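Local coordinates for EF0056 (Enterococcus faecalis, PDB 6ORI), which is of unknown function, but as an enterococcal surface protein with immunoglobulin-like, calcium-bound structure may act at the cell surface in biofilm formation, at residues S32-N37 and W68-Q73; D123-G128 and Q135-G140. All blocks are in the same frame, centred on the assembly; numbering follows the deposited sequence. Where two conformers were deposited one is given.

From the N terminus, strand 31-38 comes first, and strand 68-74 packs against it in interaction 1. This contact closes a long excursion that includes strand 50-59. The chain then runs through several strands before it reaches 123-128. Interaction 2 closes a short loop there, joining that irregular segment to the start of strand 135-144. The two contacts follow one another in series and neither nests in the other. The centres of interactions 1 and 2 lie about 11 Å apart, in one apolar interior. Ile70 of interaction 1 packs on Leu125 and Phe126 of interaction 2, and the loop thereby meets strand 68-74 as well as strand 135-144.

Interaction 1 (S32-N37 and W68-Q73); sequences SDLQFN and WEIRLQ
This contact is face-to-face packing inside a beta-sandwich, in line with the immunoglobulin-like character of the protein, and it is carried by Leu34 and Phe36 against Ile70 and Leu72. The two strands run in the same general sense but are not hydrogen-bonded neighbours. Their CA atoms stay well apart, 8.7 Å between Leu34 CA and Ile70 CA. Side chains fill the gap. Leu34 and Ile70 meet obliquely through single methyl groups, with CD1 of Leu34 4.0 Å from CD1 of Ile70.

Phe36 and Leu72 make the broader pair and meet at about a right angle. The CD1 methyl of Leu72 sits over one face of the Phe36 ring, 4.0 Å from its centroid and only 15° off the normal. This is a CH-pi contact, shifted toward the rim, where Phe36 CD1 is 3.8 Å from Leu72 CD1. The second methyl, Leu72 CD2, reaches the ring at Phe36 CE1, 3.9 Å away. Phe36 sends CG opposite its backbone N (chi1 177°), which carries the ring into the interior.

Polar groups keep to the far sides of the strands. Arg71 points away from 32-37 and makes a salt bridge to Glu69, with NE and NH2 both bonded to Glu69 OE1, close to the guanidinium plane. On the other strand, Gln35 NE2 donates to the syn side of Asp33 OD1.

Around the core, Val55 of strand 50-59 touches Leu34, and Phe53 and Tyr167 meet the Phe36 ring. Ile70 lies between strands 113-117 and 166-173, touching Val116 and Ile169.

Interaction 2 (D123-G128 and Q135-G140); sequences DGLFAG and QTAPNG
Gln135 pins the loop segment 123-128 to the first residues of strand 135-144, at the edge of the beta-sandwich core, by gripping the backbone of Ala127. One amide makes both bonds. Its OE1 accepts from the backbone N of Ala127 at 2.8 Å, in the carbonyl plane and on a lone pair. Its NE2 donates to Ala127 O at 3.0 Å, with a straighter N-H...O angle of 163°. The two bonds use both ends of the amide, one as acceptor and one as donor, and so fix its rotation. They also give N-H and C=O of an irregular residue the kind of partners they would find in a sheet. With chi2 at -166° the Gln135 chain is stretched out past CG, which carries the amide across to the backbone of Ala127.

The tight part lies beside this grip. The Phe126 and Gln135 side chains run alongside each other in opposing directions, with ring and amide planes 78° apart. Phe126 CD1 comes within 3.5 Å of Gln135 CB. The CB of Leu125 lies over the centre of one face of the same ring, while Tyr118 meets it edge-to-face. Leu125 and Phe126 both converge on the methyl of Ala137, which Leu125 CD1 approaches to 4.0 Å. Val87 of strand 82-87 touches Leu125 and Ala137.

The outer side is looser. Thr136 points away from the loop, is partly exposed and leans on Glu54 and Tyr56. Further along, Asn139 is exposed to solvent. The strand backbone closes the packed side: Ala137 N lies at the edge of the Phe126 ring, near its plane, 3.8 Å from Phe126 CE1.

Interaction 1 (S32-N37 and W68-Q73)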
loop_
_atom_site.group_PDB
_atom_site.type_symbol
_atom_site.label_atom_id
_atom_site.label_comp_id
_atom_site.label_asym_id
_atom_site.label_seq_id
_atom_site.Cartn_x
_atom_site.Cartn_y
_atom_site.Cartn_z
ATOM N N SER A 32 0.957 -4.028 -13.256
ATOM C CA SER A 32 1.347 -2.778 -12.626
ATOM C C SER A 32 0.618 -2.453 -11.341
ATOM O O SER A 32 1.068 -1.581 -10.628
ATOM C CB SER A 32 1.256 -1.595 -13.593
ATOM O OG SER A 32 -0.051 -1.458 -14.095
ATOM N N ASP A 33 -0.462 -3.140 -10.997
ATOM C CA ASP A 33 -1.137 -2.811 -9.745
ATOM C C ASP A 33 -1.918 -3.991 -9.215
ATOM O O ASP A 33 -2.493 -4.774 -9.967
ATOM C CB ASP A 33 -2.077 -1.625 -9.954
ATOM C CG ASP A 33 -2.309 -0.802 -8.699
ATOM O OD1 ASP A 33 -1.679 -1.033 -7.636
ATOM O OD2 ASP A 33 -3.089 0.179 -8.806
ATOM N N LEU A 34 -1.893 -4.100 -7.889
ATOM C CA LEU A 34 -2.711 -5.060 -7.160
ATOM C C LEU A 34 -2.923 -4.471 -5.785
ATOM O O LEU A 34 -1.963 -4.148 -5.088
ATOM C CB LEU A 34 -1.990 -6.403 -7.091
ATOM C CG LEU A 34 -2.739 -7.553 -6.435
ATOM C CD1 LEU A 34 -4.005 -7.893 -7.199
ATOM C CD2 LEU A 34 -1.823 -8.764 -6.323
ATOM N N GLN A 35 -4.180 -4.257 -5.404
ATOM C CA GLN A 35 -4.503 -3.632 -4.131
ATOM C C GLN A 35 -5.649 -4.345 -3.451
ATOM O O GLN A 35 -6.555 -4.849 -4.114
ATOM C CB GLN A 35 -4.923 -2.184 -4.329
ATOM C CG GLN A 35 -3.928 -1.302 -5.020
ATOM C CD GLN A 35 -2.737 -0.985 -4.179
ATOM O OE1 GLN A 35 -2.779 -1.025 -2.950
ATOM N NE2 GLN A 35 -1.652 -0.682 -4.835
ATOM N N PHE A 36 -5.596 -4.366 -2.117
ATOM C CA PHE A 36 -6.650 -4.879 -1.245
ATOM C C PHE A 36 -7.203 -3.714 -0.465
ATOM O O PHE A 36 -6.466 -3.034 0.247
ATOM C CB PHE A 36 -6.061 -5.928 -0.300
ATOM C CG PHE A 36 -7.021 -6.500 0.704
ATOM C CD1 PHE A 36 -7.990 -7.427 0.339
ATOM C CD2 PHE A 36 -6.938 -6.127 2.020
ATOM C CE1 PHE A 36 -8.849 -7.950 1.287
ATOM C CE2 PHE A 36 -7.802 -6.669 2.955
ATOM C CZ PHE A 36 -8.743 -7.563 2.580
ATOM N N ASN A 37 -8.505 -3.468 -0.617
ATOM C CA ASN A 37 -9.123 -2.286 -0.027
ATOM C C ASN A 37 -10.306 -2.685 0.861
ATOM O O ASN A 37 -11.442 -2.753 0.401
ATOM C CB ASN A 37 -9.593 -1.311 -1.098
ATOM C CG ASN A 37 -10.178 -0.042 -0.489
ATOM O OD1 ASN A 37 -9.901 0.283 0.657
ATOM N ND2 ASN A 37 -11.005 0.639 -1.246
ATOM N N TRP A 68 -0.851 -17.168 -12.946
ATOM C CA TRP A 68 -0.832 -15.986 -12.101
ATOM C C TRP A 68 -1.812 -16.169 -10.964
ATOM O O TRP A 68 -3.015 -16.309 -11.180
ATOM C CB TRP A 68 -1.211 -14.788 -12.944
ATOM C CG TRP A 68 -0.431 -14.691 -14.216
ATOM C CD1 TRP A 68 -0.918 -14.876 -15.465
ATOM C CD2 TRP A 68 0.971 -14.412 -14.363
ATOM N NE1 TRP A 68 0.089 -14.728 -16.395
ATOM C CE2 TRP A 68 1.255 -14.440 -15.741
ATOM C CE3 TRP A 68 2.008 -14.148 -13.473
ATOM C CZ2 TRP A 68 2.525 -14.219 -16.246
ATOM C CZ3 TRP A 68 3.270 -13.906 -13.976
ATOM C CH2 TRP A 68 3.517 -13.947 -15.353
ATOM N N GLU A 69 -1.278 -16.164 -9.749
ATOM C CA GLU A 69 -2.088 -16.421 -8.553
ATOM C C GLU A 69 -1.958 -15.291 -7.547
ATOM O O GLU A 69 -0.858 -14.933 -7.129
ATOM C CB GLU A 69 -1.662 -17.724 -7.908
ATOM C CG GLU A 69 -2.479 -18.117 -6.700
ATOM C CD GLU A 69 -2.124 -19.504 -6.255
ATOM O OE1 GLU A 69 -1.155 -19.634 -5.473
ATOM O OE2 GLU A 69 -2.773 -20.451 -6.747
ATOM N N ILE A 70 -3.093 -14.743 -7.151
ATOM C CA ILE A 70 -3.136 -13.710 -6.139
ATOM C C ILE A 70 -3.130 -14.390 -4.789
ATOM O O ILE A 70 -3.884 -15.362 -4.573
ATOM C CB ILE A 70 -4.421 -12.875 -6.276
ATOM C CG1 ILE A 70 -4.438 -12.097 -7.604
ATOM C CG2 ILE A 70 -4.581 -11.900 -5.084
ATOM C CD1 ILE A 70 -5.777 -11.462 -7.917
ATOM N N ARG A 71 -2.261 -13.933 -3.904
ATOM C CA ARG A 71 -2.225 -14.404 -2.544
ATOM C C ARG A 71 -2.546 -13.275 -1.597
ATOM O O ARG A 71 -2.123 -12.131 -1.796
ATOM C CB ARG A 71 -0.891 -15.059 -2.216
ATOM C CG ARG A 71 -0.806 -16.413 -2.937
ATOM C CD ARG A 71 0.334 -17.268 -2.525
ATOM N NE ARG A 71 0.337 -18.493 -3.311
ATOM C CZ ARG A 71 1.295 -19.399 -3.251
ATOM N NH1 ARG A 71 2.346 -19.223 -2.464
ATOM N NH2 ARG A 71 1.210 -20.470 -4.011
ATOM N N LEU A 72 -3.347 -13.586 -0.579
ATOM C CA LEU A 72 -3.774 -12.622 0.429
ATOM C C LEU A 72 -3.383 -13.203 1.783
ATOM O O LEU A 72 -3.883 -14.259 2.192
ATOM C CB LEU A 72 -5.270 -12.406 0.362
ATOM C CG LEU A 72 -5.848 -11.502 1.438
ATOM C CD1 LEU A 72 -5.363 -10.065 1.309
ATOM C CD2 LEU A 72 -7.367 -11.573 1.389
ATOM N N GLN A 73 -2.446 -12.540 2.457
ATOM C CA GLN A 73 -2.057 -12.883 3.820
ATOM C C GLN A 73 -2.801 -11.954 4.776
ATOM O O GLN A 73 -2.860 -10.730 4.548
ATOM C CB GLN A 73 -0.543 -12.763 4.051
ATOM C CG GLN A 73 -0.121 -13.115 5.487
ATOM C CD GLN A 73 1.390 -13.239 5.673
ATOM O OE1 GLN A 73 2.108 -13.703 4.787
ATOM N NE2 GLN A 73 1.871 -12.849 6.847
#

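Interaction 2 (D123-G128 and Q135-G140)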
loop_
_atom_site.group_PDB
_atom_site.type_symbol
_atom_site.label_atom_id
_atom_site.label_comp_id
_atom_site.label_asym_id
_atom_site.label_seq_id
_atom_site.Cartn_x
_atom_site.Cartn_y
_atom_site.Cartn_z
ATOM N N ASP A 123 -11.094 -19.036 -13.651
ATOM C CA ASP A 123 -11.769 -18.975 -12.351
ATOM C C ASP A 123 -11.166 -17.926 -11.425
ATOM O O ASP A 123 -11.161 -18.071 -10.201
ATOM C CB ASP A 123 -11.767 -20.352 -11.697
ATOM C CG ASP A 123 -12.447 -21.384 -12.557
ATOM O OD1 ASP A 123 -13.623 -21.159 -12.928
ATOM O OD2 ASP A 123 -11.777 -22.390 -12.889
ATOM N N GLY A 124 -10.713 -16.843 -12.031
ATOM C CA GLY A 124 -10.039 -15.776 -11.315
ATOM C C GLY A 124 -10.808 -14.469 -11.361
ATOM O O GLY A 124 -12.036 -14.437 -11.521
ATOM N N LEU A 125 -10.100 -13.354 -11.179
ATOM C CA LEU A 125 -10.746 -12.059 -10.968
ATOM C C LEU A 125 -10.789 -11.098 -12.145
ATOM O O LEU A 125 -11.776 -10.409 -12.324
ATOM C CB LEU A 125 -10.080 -11.314 -9.810
ATOM C CG LEU A 125 -10.005 -12.078 -8.485
ATOM C CD1 LEU A 125 -9.502 -11.176 -7.375
ATOM C CD2 LEU A 125 -11.326 -12.689 -8.085
ATOM N N PHE A 126 -9.698 -11.000 -12.896
ATOM C CA PHE A 126 -9.473 -9.870 -13.805
ATOM C C PHE A 126 -9.362 -10.301 -15.265
ATOM O O PHE A 126 -8.747 -11.317 -15.611
ATOM C CB PHE A 126 -8.201 -9.121 -13.379
ATOM C CG PHE A 126 -8.268 -8.570 -11.974
ATOM C CD1 PHE A 126 -9.321 -7.749 -11.599
ATOM C CD2 PHE A 126 -7.312 -8.889 -11.019
ATOM C CE1 PHE A 126 -9.412 -7.262 -10.326
ATOM C CE2 PHE A 126 -7.409 -8.374 -9.730
ATOM C CZ PHE A 126 -8.461 -7.570 -9.408
ATOM N N ALA A 127 -9.969 -9.514 -16.136
ATOM C CA ALA A 127 -10.000 -9.837 -17.557
ATOM C C ALA A 127 -8.587 -9.770 -18.130
ATOM O O ALA A 127 -7.935 -8.720 -18.111
ATOM C CB ALA A 127 -10.941 -8.902 -18.286
ATOM N N GLY A 128 -8.096 -10.898 -18.638
ATOM C CA GLY A 128 -6.733 -10.973 -19.126
ATOM C C GLY A 128 -6.453 -10.071 -20.315
ATOM O O GLY A 128 -5.358 -9.550 -20.453
ATOM N N GLN A 135 -9.001 -2.468 -12.937
ATOM C CA GLN A 135 -10.108 -3.402 -12.768
ATOM C C GLN A 135 -10.475 -3.554 -11.306
ATOM O O GLN A 135 -9.626 -3.513 -10.438
ATOM C CB GLN A 135 -9.748 -4.769 -13.370
ATOM C CG GLN A 135 -9.333 -4.714 -14.832
ATOM C CD GLN A 135 -9.323 -6.068 -15.460
ATOM O OE1 GLN A 135 -10.209 -6.870 -15.215
ATOM N NE2 GLN A 135 -8.329 -6.325 -16.277
ATOM N N THR A 136 -11.768 -3.764 -11.044
ATOM C CA THR A 136 -12.280 -4.002 -9.691
ATOM C C THR A 136 -12.958 -5.350 -9.598
ATOM O O THR A 136 -13.806 -5.692 -10.439
ATOM C CB THR A 136 -13.281 -2.921 -9.278
ATOM O OG1 THR A 136 -12.609 -1.659 -9.290
ATOM C CG2 THR A 136 -13.866 -3.178 -7.883
ATOM N N ALA A 137 -12.575 -6.085 -8.559
ATOM C CA ALA A 137 -13.269 -7.293 -8.132
ATOM C C ALA A 137 -14.089 -6.854 -6.935
ATOM O O ALA A 137 -13.523 -6.625 -5.864
ATOM C CB ALA A 137 -12.273 -8.379 -7.742
ATOM N N PRO A 138 -15.413 -6.672 -7.115
ATOM C CA PRO A 138 -16.257 -6.083 -6.072
ATOM C C PRO A 138 -16.837 -7.093 -5.075
ATOM O O PRO A 138 -16.730 -8.312 -5.272
ATOM C CB PRO A 138 -17.368 -5.447 -6.898
ATOM C CG PRO A 138 -17.573 -6.415 -8.003
ATOM C CD PRO A 138 -16.181 -6.881 -8.354
ATOM N N ASN A 139 -17.433 -6.590 -4.002
ATOM C CA ASN A 139 -18.284 -7.389 -3.115
ATOM C C ASN A 139 -17.495 -8.466 -2.396
ATOM O O ASN A 139 -17.974 -9.578 -2.159
ATOM C CB ASN A 139 -19.484 -7.979 -3.872
ATOM C CG ASN A 139 -20.320 -6.914 -4.492
ATOM O OD1 ASN A 139 -20.618 -5.908 -3.858
ATOM N ND2 ASN A 139 -20.672 -7.105 -5.742
ATOM N N GLY A 140 -16.267 -8.152 -2.048
ATOM C CA GLY A 140 -15.474 -9.047 -1.227
ATOM C C GLY A 140 -15.999 -9.076 0.183
ATOM O O GLY A 140 -16.384 -8.055 0.727
#